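Local coordinates for protein pyocin S5 (PDB 6THK) that is a bacteriocin of Pseudomonas aeruginosa that probably kills susceptible cells by forming channels that depolarise the cytoplasmic membrane, at residues Ser367-His371 against Glu485-Glu489; Arg341-Met345 against Ala491-Ser497; Ser421-Phe426 against Pro437-Ile442; Phe338-Thr342 against Gly468-Phe472. The protein carries 1 engineered substitution. All blocks are in the same frame, centred on the assembly; numbering follows the deposited sequence.

Interaction 1: residues Ser367-His371 against Glu485-Glu489; sequences SFEKH and EDLLE. With ZN (zinc ion), chain H.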
loop_
_atom_site.group_PDB
_atom_site.type_symbol
_atom_site.label_atom_id
_atom_site.label_comp_id
_atom_site.label_asym_id
_atom_site.label_seq_id
_atom_site.Cartn_x
_atom_site.Cartn_y
_atom_site.Cartn_z
ATOM N N SER A 367 12.509 65.972 -21.188
ATOM C CA SER A 367 11.894 65.624 -22.482
ATOM C C SER A 367 10.580 66.360 -22.671
ATOM O O SER A 367 10.351 66.932 -23.735
ATOM C CB SER A 367 11.642 64.120 -22.590
ATOM O OG SER A 367 12.832 63.351 -22.534
ATOM N N PHE A 368 9.712 66.340 -21.630
ATOM C CA PHE A 368 8.389 66.971 -21.646
ATOM C C PHE A 368 8.434 68.498 -21.690
ATOM O O PHE A 368 7.572 69.097 -22.334
ATOM C CB PHE A 368 7.528 66.478 -20.475
ATOM C CG PHE A 368 6.062 66.825 -20.586
ATOM C CD1 PHE A 368 5.213 66.088 -21.406
ATOM C CD2 PHE A 368 5.524 67.877 -19.851
ATOM C CE1 PHE A 368 3.855 66.404 -21.499
ATOM C CE2 PHE A 368 4.169 68.201 -19.957
ATOM C CZ PHE A 368 3.340 67.456 -20.771
ATOM N N GLU A 369 9.413 69.125 -20.992
ATOM C CA GLU A 369 9.595 70.586 -20.965
ATOM C C GLU A 369 9.967 71.124 -22.338
ATOM O O GLU A 369 9.514 72.209 -22.690
ATOM C CB GLU A 369 10.637 71.021 -19.926
ATOM N N LYS A 370 10.776 70.354 -23.103
ATOM C CA LYS A 370 11.221 70.629 -24.472
ATOM C C LYS A 370 10.015 70.838 -25.437
ATOM O O LYS A 370 9.972 71.849 -26.144
ATOM C CB LYS A 370 12.148 69.490 -24.956
ATOM C CG LYS A 370 12.390 69.450 -26.458
ATOM C CD LYS A 370 12.987 68.130 -26.870
ATOM C CE LYS A 370 13.954 68.304 -28.002
ATOM N NZ LYS A 370 15.012 67.267 -27.956
ATOM N N HIS A 371 9.027 69.902 -25.425
ATOM C CA HIS A 371 7.819 69.937 -26.283
ATOM C C HIS A 371 6.570 70.599 -25.641
ATOM O O HIS A 371 5.532 70.761 -26.302
ATOM C CB HIS A 371 7.475 68.515 -26.768
ATOM C CG HIS A 371 8.421 67.989 -27.804
ATOM N ND1 HIS A 371 8.363 68.426 -29.129
ATOM C CD2 HIS A 371 9.427 67.093 -27.683
ATOM C CE1 HIS A 371 9.325 67.787 -29.755
ATOM N NE2 HIS A 371 9.994 66.979 -28.939
ATOM N N GLU A 485 11.560 59.106 -25.714
ATOM C CA GLU A 485 11.420 60.411 -26.364
ATOM C C GLU A 485 10.590 60.338 -27.649
ATOM O O GLU A 485 9.783 61.235 -27.879
ATOM C CB GLU A 485 12.797 61.040 -26.661
ATOM C CG GLU A 485 12.737 62.497 -27.112
ATOM C CD GLU A 485 13.140 63.585 -26.133
ATOM O OE1 GLU A 485 14.023 63.340 -25.278
ATOM O OE2 GLU A 485 12.623 64.715 -26.275
ATOM N N ASP A 486 10.789 59.287 -28.487
ATOM C CA ASP A 486 10.050 59.120 -29.747
ATOM C C ASP A 486 8.586 58.768 -29.502
ATOM O O ASP A 486 7.741 59.135 -30.318
ATOM C CB ASP A 486 10.735 58.149 -30.738
ATOM C CG ASP A 486 11.027 56.746 -30.243
ATOM O OD1 ASP A 486 10.067 55.971 -30.059
ATOM O OD2 ASP A 486 12.227 56.396 -30.121
ATOM N N LEU A 487 8.275 58.147 -28.347
ATOM C CA LEU A 487 6.889 57.854 -27.976
ATOM C C LEU A 487 6.174 59.127 -27.522
ATOM O O LEU A 487 4.986 59.286 -27.806
ATOM C CB LEU A 487 6.774 56.743 -26.928
ATOM C CG LEU A 487 7.064 55.328 -27.407
ATOM C CD1 LEU A 487 6.996 54.363 -26.255
ATOM C CD2 LEU A 487 6.098 54.898 -28.498
ATOM N N LEU A 488 6.915 60.056 -26.872
ATOM C CA LEU A 488 6.419 61.367 -26.447
ATOM C C LEU A 488 6.095 62.210 -27.681
ATOM O O LEU A 488 4.983 62.735 -27.753
ATOM C CB LEU A 488 7.436 62.096 -25.552
ATOM C CG LEU A 488 7.182 63.596 -25.311
ATOM C CD1 LEU A 488 5.865 63.836 -24.571
ATOM C CD2 LEU A 488 8.325 64.229 -24.560
ATOM N N GLU A 489 7.051 62.330 -28.631
ATOM C CA GLU A 489 6.897 63.058 -29.890
ATOM C C GLU A 489 5.659 62.628 -30.674
ATOM O O GLU A 489 4.876 63.481 -31.089
ATOM C CB GLU A 489 8.150 62.891 -30.754
ATOM C CG GLU A 489 9.122 64.039 -30.553
ATOM C CD GLU A 489 10.593 63.678 -30.595
ATOM O OE1 GLU A 489 11.395 64.409 -29.975
ATOM O OE2 GLU A 489 10.948 62.661 -31.234
HETATM ZN ZN ZN H . 11.476 65.579 -27.993
#
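A zinc site joining two helices of the colicin-type pore-forming domain is built here by His-371 from one helix and by Glu-485 and Glu-489, one turn apart, from the other. Zinc lies 2.2 Å from His-371 NE2 and 2.2 Å from Glu-485 OE2, while Glu-489 OE1 completes the trio at 2.3 Å. Each carboxylate gives the metal a single oxygen, and the plane of the Glu-489 carboxylate is turned 72° from the imidazole. Glu-485 reaches the ion because its chain bends at CB-CG (chi2 105°). Its second oxygen is used as well: Ser-367 OG donates to Glu-485 OE1 over 3.0 Å, arriving from above the carboxylate plane, while Arg-359 also hydrogen-bonds this hydroxyl. Lys-370 crosses Glu-485 nearly at a right angle, its CD 3.5 Å from OE2. On the buried side Leu-488 CD1 meets the edge of the Phe-368 ring at 3.9 Å from CD1, and Trp-435 and Phe-439 make edge-to-face contacts with the same ring. The two acidic ligands should offset the charge of the ion, and the serine bond, though well out of the Glu-485 carboxylate plane, probably restrains its rotation as a second-shell contact.

Interaction 2: residues Arg341-Met345 against Ala491-Ser497; sequences RTSEM and ANNLVIS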
loop_
_atom_site.group_PDB
_atom_site.type_symbol
_atom_site.label_atom_id
_atom_site.label_comp_id
_atom_site.label_asym_id
_atom_site.label_seq_id
_atom_site.Cartn_x
_atom_site.Cartn_y
_atom_site.Cartn_z
ATOM N N ARG A 341 -6.125 56.203 -35.847
ATOM C CA ARG A 341 -4.910 56.894 -35.398
ATOM C C ARG A 341 -4.657 56.834 -33.868
ATOM O O ARG A 341 -3.492 56.738 -33.459
ATOM C CB ARG A 341 -4.905 58.349 -35.891
ATOM C CG ARG A 341 -3.525 58.996 -35.811
ATOM C CD ARG A 341 -3.520 60.446 -36.193
ATOM N NE ARG A 341 -2.238 61.033 -35.822
ATOM C CZ ARG A 341 -1.873 62.282 -36.080
ATOM N NH1 ARG A 341 -2.701 63.096 -36.731
ATOM N NH2 ARG A 341 -0.680 62.728 -35.704
ATOM N N THR A 342 -5.727 56.932 -33.035
ATOM C CA THR A 342 -5.590 56.866 -31.575
ATOM C C THR A 342 -5.188 55.451 -31.156
ATOM O O THR A 342 -4.259 55.285 -30.361
ATOM C CB THR A 342 -6.833 57.423 -30.861
ATOM O OG1 THR A 342 -7.112 58.732 -31.384
ATOM C CG2 THR A 342 -6.622 57.545 -29.346
ATOM N N SER A 343 -5.842 54.437 -31.760
ATOM C CA SER A 343 -5.566 53.013 -31.536
ATOM C C SER A 343 -4.155 52.603 -31.959
ATOM O O SER A 343 -3.519 51.773 -31.293
ATOM C CB SER A 343 -6.583 52.157 -32.268
ATOM O OG SER A 343 -6.593 50.893 -31.639
ATOM N N GLU A 344 -3.682 53.164 -33.076
ATOM C CA GLU A 344 -2.333 52.926 -33.575
ATOM C C GLU A 344 -1.350 53.580 -32.589
ATOM O O GLU A 344 -0.311 53.011 -32.300
ATOM C CB GLU A 344 -2.188 53.501 -35.008
ATOM C CG GLU A 344 -0.803 53.385 -35.641
ATOM C CD GLU A 344 -0.152 52.008 -35.730
ATOM O OE1 GLU A 344 -0.876 50.999 -35.914
ATOM O OE2 GLU A 344 1.098 51.950 -35.657
ATOM N N MET A 345 -1.699 54.756 -32.051
ATOM C CA MET A 345 -0.857 55.437 -31.057
ATOM C C MET A 345 -0.799 54.624 -29.740
ATOM O O MET A 345 0.278 54.497 -29.171
ATOM C CB MET A 345 -1.299 56.886 -30.830
ATOM C CG MET A 345 -0.382 57.669 -29.893
ATOM S SD MET A 345 1.323 57.669 -30.469
ATOM C CE MET A 345 2.184 57.171 -28.954
ATOM N N ALA A 491 2.948 60.980 -29.530
ATOM C CA ALA A 491 1.723 61.245 -28.784
ATOM C C ALA A 491 1.452 62.728 -28.766
ATOM O O ALA A 491 0.306 63.137 -28.942
ATOM C CB ALA A 491 1.822 60.686 -27.374
ATOM N N ASN A 492 2.519 63.536 -28.619
ATOM C CA ASN A 492 2.463 64.987 -28.657
ATOM C C ASN A 492 1.872 65.469 -29.994
ATOM O O ASN A 492 1.052 66.384 -29.989
ATOM C CB ASN A 492 3.852 65.595 -28.366
ATOM C CG ASN A 492 3.940 67.093 -28.503
ATOM O OD1 ASN A 492 4.624 67.622 -29.392
ATOM N ND2 ASN A 492 3.251 67.815 -27.630
ATOM N N ASN A 493 2.234 64.810 -31.126
ATOM C CA ASN A 493 1.694 65.122 -32.455
ATOM C C ASN A 493 0.201 64.846 -32.475
ATOM O O ASN A 493 -0.551 65.725 -32.877
ATOM C CB ASN A 493 2.384 64.313 -33.540
ATOM C CG ASN A 493 3.840 64.646 -33.776
ATOM O OD1 ASN A 493 4.570 63.854 -34.392
ATOM N ND2 ASN A 493 4.306 65.817 -33.319
ATOM N N LEU A 494 -0.233 63.674 -31.963
ATOM C CA LEU A 494 -1.656 63.319 -31.880
ATOM C C LEU A 494 -2.473 64.337 -31.070
ATOM O O LEU A 494 -3.557 64.689 -31.510
ATOM C CB LEU A 494 -1.849 61.907 -31.333
ATOM C CG LEU A 494 -3.281 61.355 -31.232
ATOM C CD1 LEU A 494 -3.965 61.262 -32.607
ATOM C CD2 LEU A 494 -3.278 59.994 -30.531
ATOM N N VAL A 495 -1.956 64.815 -29.912
ATOM C CA VAL A 495 -2.641 65.819 -29.074
ATOM C C VAL A 495 -2.897 67.079 -29.920
ATOM O O VAL A 495 -4.044 67.480 -30.073
ATOM C CB VAL A 495 -1.853 66.159 -27.777
ATOM C CG1 VAL A 495 -2.497 67.314 -27.022
ATOM C CG2 VAL A 495 -1.725 64.939 -26.870
ATOM N N ILE A 496 -1.848 67.610 -30.527
ATOM C CA ILE A 496 -1.945 68.812 -31.330
ATOM C C ILE A 496 -2.882 68.612 -32.503
ATOM O O ILE A 496 -3.640 69.499 -32.860
ATOM C CB ILE A 496 -0.568 69.231 -31.850
ATOM C CG1 ILE A 496 0.241 69.891 -30.734
ATOM C CG2 ILE A 496 -0.717 70.161 -33.038
ATOM C CD1 ILE A 496 1.734 69.758 -30.909
ATOM N N SER A 497 -2.769 67.447 -33.125
ATOM C CA SER A 497 -3.587 67.070 -34.264
ATOM C C SER A 497 -5.036 66.977 -33.829
ATOM O O SER A 497 -5.938 67.311 -34.580
ATOM C CB SER A 497 -3.095 65.742 -34.849
ATOM O OG SER A 497 -4.151 64.936 -35.338
#
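Leu-494 reaches across between Arg-341 and Met-345, and its two methyl groups divide the work. CD1 lies over one face of the Arg-341 guanidinium, 3.7 Å from NE, and also touches the aliphatic CD of the arginine. CD2 turns to the other neighbour and meets Met-345 CB at 3.7 Å. Both long side chains run past the leucine in the direction contrary to its own, so the three interleave. Thr-342 crosses the leucine at about a right angle, its OG1 4.1 Å from Leu-494 CD2.

Arginine and methionine leave this meeting point differently. Arg-341 stays extended from CG to NE, which carries its planar end past the leucine to the next turn; there NH1 comes within 2.7 Å of Ser-497 OG, at an angle too poor for a clear hydrogen bond. Met-345 folds instead, bending at chi2 (56°), which brings SD to 3.8 Å from Ala-491 N and sets CE against Ala-491 CB at 3.9 Å. The contact thus grades from apolar at the methionine to polar at the exposed arginine.

The short segments run antiparallel, at 160°, with 10.8 Å between their axes. Thr-342 and Met-345 also pack on helix 468-481, by way of Ile-469, Phe-472 and Met-476. Antiparallel helix packing of this kind belongs to the all-helical bundle of colicin pore-forming domains; in this chain helix 485-498 is the last helix.

Interaction 3: residues Ser421-Phe426 against Pro437-Ile442; sequences SLYQEF and PFFVKI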
loop_
_atom_site.group_PDB
_atom_site.type_symbol
_atom_site.label_atom_id
_atom_site.label_comp_id
_atom_site.label_asym_id
_atom_site.label_seq_id
_atom_site.Cartn_x
_atom_site.Cartn_y
_atom_site.Cartn_z
ATOM N N SER A 421 -4.942 58.733 -5.530
ATOM C CA SER A 421 -3.778 59.593 -5.306
ATOM C C SER A 421 -3.124 59.977 -6.613
ATOM O O SER A 421 -2.744 61.135 -6.782
ATOM C CB SER A 421 -2.760 58.910 -4.401
ATOM O OG SER A 421 -1.710 59.805 -4.074
ATOM N N LEU A 422 -2.992 59.006 -7.502
ATOM C CA LEU A 422 -2.366 59.199 -8.793
ATOM C C LEU A 422 -3.171 60.120 -9.690
ATOM O O LEU A 422 -2.640 61.040 -10.289
ATOM C CB LEU A 422 -2.191 57.850 -9.479
ATOM C CG LEU A 422 -1.506 57.922 -10.833
ATOM C CD1 LEU A 422 -0.279 58.799 -10.718
ATOM C CD2 LEU A 422 -1.142 56.532 -11.313
ATOM N N TYR A 423 -4.461 59.842 -9.782
ATOM C CA TYR A 423 -5.364 60.624 -10.604
ATOM C C TYR A 423 -5.498 62.059 -10.137
ATOM O O TYR A 423 -5.637 62.966 -10.941
ATOM C CB TYR A 423 -6.701 59.916 -10.741
ATOM C CG TYR A 423 -6.528 58.625 -11.479
ATOM C CD1 TYR A 423 -5.750 58.570 -12.621
ATOM C CD2 TYR A 423 -7.099 57.457 -11.020
ATOM C CE1 TYR A 423 -5.564 57.390 -13.299
ATOM C CE2 TYR A 423 -6.915 56.268 -11.689
ATOM C CZ TYR A 423 -6.154 56.245 -12.831
ATOM O OH TYR A 423 -5.981 55.065 -13.500
ATOM N N GLN A 424 -5.487 62.256 -8.830
ATOM C CA GLN A 424 -5.577 63.590 -8.295
ATOM C C GLN A 424 -4.374 64.399 -8.741
ATOM O O GLN A 424 -4.508 65.530 -9.160
ATOM C CB GLN A 424 -5.619 63.536 -6.780
ATOM C CG GLN A 424 -5.257 64.846 -6.121
ATOM C CD GLN A 424 -6.438 65.467 -5.424
ATOM O OE1 GLN A 424 -7.581 65.108 -5.685
ATOM N NE2 GLN A 424 -6.169 66.397 -4.531
ATOM N N GLU A 425 -3.190 63.811 -8.670
ATOM C CA GLU A 425 -2.000 64.522 -9.115
ATOM C C GLU A 425 -2.045 64.778 -10.635
ATOM O O GLU A 425 -1.549 65.785 -11.108
ATOM C CB GLU A 425 -0.680 63.968 -8.530
ATOM C CG GLU A 425 0.521 64.938 -8.685
ATOM C CD GLU A 425 0.497 66.148 -7.747
ATOM O OE1 GLU A 425 -0.324 66.090 -6.812
ATOM O OE2 GLU A 425 1.269 67.142 -7.935
ATOM N N PHE A 426 -2.600 63.842 -11.397
ATOM C CA PHE A 426 -2.756 64.044 -12.830
ATOM C C PHE A 426 -3.698 65.216 -13.094
ATOM O O PHE A 426 -3.428 66.058 -13.942
ATOM C CB PHE A 426 -3.303 62.788 -13.497
ATOM C CG PHE A 426 -3.130 62.774 -14.983
ATOM C CD1 PHE A 426 -3.796 63.681 -15.774
ATOM C CD2 PHE A 426 -2.297 61.859 -15.589
ATOM C CE1 PHE A 426 -3.652 63.674 -17.144
ATOM C CE2 PHE A 426 -2.134 61.852 -16.958
ATOM C CZ PHE A 426 -2.814 62.762 -17.738
ATOM N N PRO A 437 5.485 67.781 -10.589
ATOM C CA PRO A 437 5.011 66.949 -9.462
ATOM C C PRO A 437 4.282 65.673 -9.897
ATOM O O PRO A 437 4.000 64.821 -9.060
ATOM C CB PRO A 437 4.087 67.900 -8.680
ATOM C CG PRO A 437 4.426 69.278 -9.187
ATOM C CD PRO A 437 4.749 69.060 -10.620
ATOM N N PHE A 438 3.840 65.613 -11.148
ATOM C CA PHE A 438 3.262 64.372 -11.647
ATOM C C PHE A 438 4.311 63.299 -11.899
ATOM O O PHE A 438 4.152 62.150 -11.526
ATOM C CB PHE A 438 2.460 64.564 -12.924
ATOM C CG PHE A 438 1.923 63.281 -13.467
ATOM C CD1 PHE A 438 0.809 62.701 -12.909
ATOM C CD2 PHE A 438 2.561 62.631 -14.497
ATOM C CE1 PHE A 438 0.320 61.507 -13.391
ATOM C CE2 PHE A 438 2.082 61.441 -14.984
ATOM C CZ PHE A 438 0.959 60.877 -14.430
ATOM N N PHE A 439 5.366 63.697 -12.601
ATOM C CA PHE A 439 6.451 62.797 -12.956
ATOM C C PHE A 439 7.133 62.280 -11.707
ATOM O O PHE A 439 7.503 61.115 -11.628
ATOM C CB PHE A 439 7.445 63.477 -13.895
ATOM C CG PHE A 439 6.895 63.734 -15.266
ATOM C CD1 PHE A 439 6.327 62.712 -15.996
ATOM C CD2 PHE A 439 6.926 64.995 -15.812
ATOM C CE1 PHE A 439 5.812 62.942 -17.250
ATOM C CE2 PHE A 439 6.410 65.234 -17.066
ATOM C CZ PHE A 439 5.854 64.205 -17.787
ATOM N N VAL A 440 7.292 63.155 -10.723
ATOM C CA VAL A 440 7.900 62.765 -9.468
ATOM C C VAL A 440 7.035 61.713 -8.790
ATOM O O VAL A 440 7.545 60.747 -8.244
ATOM C CB VAL A 440 8.057 63.962 -8.522
ATOM C CG1 VAL A 440 8.230 63.479 -7.096
ATOM C CG2 VAL A 440 9.235 64.815 -8.940
ATOM N N LYS A 441 5.723 61.905 -8.816
ATOM C CA LYS A 441 4.821 60.943 -8.215
ATOM C C LYS A 441 4.890 59.590 -8.919
ATOM O O LYS A 441 4.915 58.561 -8.264
ATOM C CB LYS A 441 3.393 61.486 -8.216
ATOM C CG LYS A 441 2.312 60.425 -8.156
ATOM C CD LYS A 441 1.750 60.288 -6.756
ATOM C CE LYS A 441 1.722 58.838 -6.322
ATOM N NZ LYS A 441 0.583 58.551 -5.415
ATOM N N ILE A 442 4.910 59.581 -10.249
ATOM C CA ILE A 442 4.998 58.308 -10.961
ATOM C C ILE A 442 6.332 57.611 -10.736
ATOM O O ILE A 442 6.375 56.411 -10.526
ATOM C CB ILE A 442 4.654 58.380 -12.467
ATOM C CG1 ILE A 442 4.967 59.741 -13.057
ATOM C CG2 ILE A 442 3.192 58.052 -12.700
ATOM C CD1 ILE A 442 4.544 59.852 -14.502
#
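Phe-438 fills the space between Leu-422 and Phe-426 with its ring. Phe-426 turns an edge toward its face in an offset edge-to-face pair, the planes 80° apart and the centroids 5.1 Å from each other; Phe-426 CD2 presses closest, 3.4 Å from Phe-438 CE1. Leu-422 CD1 approaches the same CE1 at 3.9 Å, and the backbone carbonyl carbon of Glu-425 sits at the ring's edge. Beyond the pair, Trp-435 makes edge-to-face contacts with both phenylalanines, and Val-478 of helix 468-481 packs on both.

These residues belong to a helical hairpin of the pore-forming domain: helices 419-431 and 436-446 are consecutive, and their segments run antiparallel at 160° with axes 9.5 Å apart.

Glu-425 faces the first turn of the second helix. Its CG is 3.5 Å from Pro-437 O, and the bend at chi2 (74°) brings OE2 beside Pro-437 CB, the two side chains crossing at about a right angle.

Lys-441 works on the outer side of the hairpin. Its CG rests 4.0 Å from Leu-422 CD1, and bends at chi2, chi3 and chi4 then carry the ammonium to Ser-421, where NZ donates to OG over 2.9 Å.

Interaction 4: residues Phe338-Thr342 against Gly468-Phe472; sequences FGART and GILGF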
loop_
_atom_site.group_PDB
_atom_site.type_symbol
_atom_site.label_atom_id
_atom_site.label_comp_id
_atom_site.label_asym_id
_atom_site.label_seq_id
_atom_site.Cartn_x
_atom_site.Cartn_y
_atom_site.Cartn_z
ATOM N N PHE A 338 -12.589 56.154 -30.798
ATOM C CA PHE A 338 -11.673 57.259 -31.091
ATOM C C PHE A 338 -11.062 57.277 -32.495
ATOM O O PHE A 338 -10.466 58.287 -32.873
ATOM C CB PHE A 338 -10.539 57.297 -30.054
ATOM C CG PHE A 338 -10.923 57.580 -28.623
ATOM C CD1 PHE A 338 -12.118 58.220 -28.315
ATOM C CD2 PHE A 338 -10.065 57.259 -27.585
ATOM C CE1 PHE A 338 -12.468 58.479 -26.996
ATOM C CE2 PHE A 338 -10.407 57.540 -26.269
ATOM C CZ PHE A 338 -11.612 58.136 -25.982
ATOM N N GLY A 339 -11.152 56.172 -33.225
ATOM C CA GLY A 339 -10.589 56.096 -34.570
ATOM C C GLY A 339 -9.254 55.388 -34.667
ATOM O O GLY A 339 -8.567 55.197 -33.655
ATOM N N ALA A 340 -8.867 55.040 -35.910
ATOM C CA ALA A 340 -7.642 54.306 -36.269
ATOM C C ALA A 340 -6.336 54.885 -35.711
ATOM O O ALA A 340 -5.546 54.126 -35.151
ATOM C CB ALA A 340 -7.541 54.163 -37.778
ATOM N N ARG A 341 -6.125 56.203 -35.847
ATOM C CA ARG A 341 -4.910 56.894 -35.398
ATOM C C ARG A 341 -4.657 56.834 -33.868
ATOM O O ARG A 341 -3.492 56.738 -33.459
ATOM C CB ARG A 341 -4.905 58.349 -35.891
ATOM C CG ARG A 341 -3.525 58.996 -35.811
ATOM C CD ARG A 341 -3.520 60.446 -36.193
ATOM N NE ARG A 341 -2.238 61.033 -35.822
ATOM C CZ ARG A 341 -1.873 62.282 -36.080
ATOM N NH1 ARG A 341 -2.701 63.096 -36.731
ATOM N NH2 ARG A 341 -0.680 62.728 -35.704
ATOM N N THR A 342 -5.727 56.932 -33.035
ATOM C CA THR A 342 -5.590 56.866 -31.575
ATOM C C THR A 342 -5.188 55.451 -31.156
ATOM O O THR A 342 -4.259 55.285 -30.361
ATOM C CB THR A 342 -6.833 57.423 -30.861
ATOM O OG1 THR A 342 -7.112 58.732 -31.384
ATOM C CG2 THR A 342 -6.622 57.545 -29.346
ATOM N N GLY A 468 -12.305 60.881 -22.812
ATOM C CA GLY A 468 -12.390 61.462 -24.145
ATOM C C GLY A 468 -11.100 61.299 -24.929
ATOM O O GLY A 468 -10.073 60.904 -24.364
ATOM N N ILE A 469 -11.135 61.625 -26.233
ATOM C CA ILE A 469 -10.000 61.465 -27.162
ATOM C C ILE A 469 -8.803 62.326 -26.751
ATOM O O ILE A 469 -7.673 61.834 -26.803
ATOM C CB ILE A 469 -10.407 61.654 -28.678
ATOM C CG1 ILE A 469 -9.276 61.181 -29.618
ATOM C CG2 ILE A 469 -10.899 63.092 -29.021
ATOM C CD1 ILE A 469 -9.591 61.169 -31.120
ATOM N N LEU A 470 -9.067 63.568 -26.363
ATOM C CA LEU A 470 -8.040 64.509 -25.945
ATOM C C LEU A 470 -7.361 64.056 -24.663
ATOM O O LEU A 470 -6.148 63.932 -24.622
ATOM C CB LEU A 470 -8.623 65.908 -25.776
ATOM C CG LEU A 470 -7.635 66.975 -25.325
ATOM C CD1 LEU A 470 -6.453 67.050 -26.271
ATOM C CD2 LEU A 470 -8.305 68.326 -25.196
ATOM N N GLY A 471 -8.141 63.845 -23.610
ATOM C CA GLY A 471 -7.595 63.343 -22.352
ATOM C C GLY A 471 -6.788 62.064 -22.557
ATOM O O GLY A 471 -5.672 61.946 -22.036
ATOM N N PHE A 472 -7.301 61.117 -23.369
ATOM C CA PHE A 472 -6.578 59.845 -23.606
ATOM C C PHE A 472 -5.241 60.051 -24.324
ATOM O O PHE A 472 -4.273 59.406 -23.968
ATOM C CB PHE A 472 -7.440 58.790 -24.304
ATOM C CG PHE A 472 -6.743 57.463 -24.541
ATOM C CD1 PHE A 472 -6.204 56.739 -23.481
ATOM C CD2 PHE A 472 -6.683 56.910 -25.812
ATOM C CE1 PHE A 472 -5.589 55.501 -23.694
ATOM C CE2 PHE A 472 -6.054 55.676 -26.028
ATOM C CZ PHE A 472 -5.523 54.974 -24.963
#
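Phe-338 lies against Ile-469 from CB onward, with CB 4.1 Å from both CG1 and CD1 of the isoleucine. Its CG stands beside the backbone N and opposite the carbonyl carbon (chi1 -64°), a setting that extends the ring along the start of helix 468-481. One side of the ring then follows the isoleucine: CD1 meets Ile-469 CB at 3.9 Å, and CE1 comes 3.5 Å from Ile-469 N. At the far end CZ reaches Gly-468 C at 3.4 Å. The other side belongs to Phe-472, whose CB is 3.8 Å from Phe-338 CE2; the two rings meet obliquely, their planes 36° apart. Over the ring's centre stands Ile-469 CA, 3.8 Å from the centroid and 9° off the normal, a clear CH-pi contact. Thr-342, in the first turn of helix 340-353, extends the surface: OG1 borders Ile-469 CD1. Thr-342 CG2 is 3.6 Å from Phe-472 CD2, at the edge of that ring. Between Phe-338 and Thr-342, Gly-339 leaves the first helix with positive phi and takes the N-cap position of the next. Cohesion therefore comes from dispersion and from an aromatic face receiving a backbone C-H, which the neighbouring amides probably polarise.

All four contacts lie within one helical domain; interactions 1, 2 and 4 have helices in common, interaction 3 stands on its own pair. Helix 485-498 serves interactions 1 and 2, gripped by metal at one and by interleaved side chains at the other. Interactions 2 and 4 share Arg-341 and Thr-342 of helix 340-353, though in interaction 4 the chief contact comes from Phe-338, at the end of helix 272-338. Interaction 3 is nested within the chain loops closed by the others and touches interaction 1 through Phe-439 and Phe-368. Every contact is partly buried: apolar groups face the interior, while zinc ligands, arginine or lysine mark the outer rims of interactions 1 to 3.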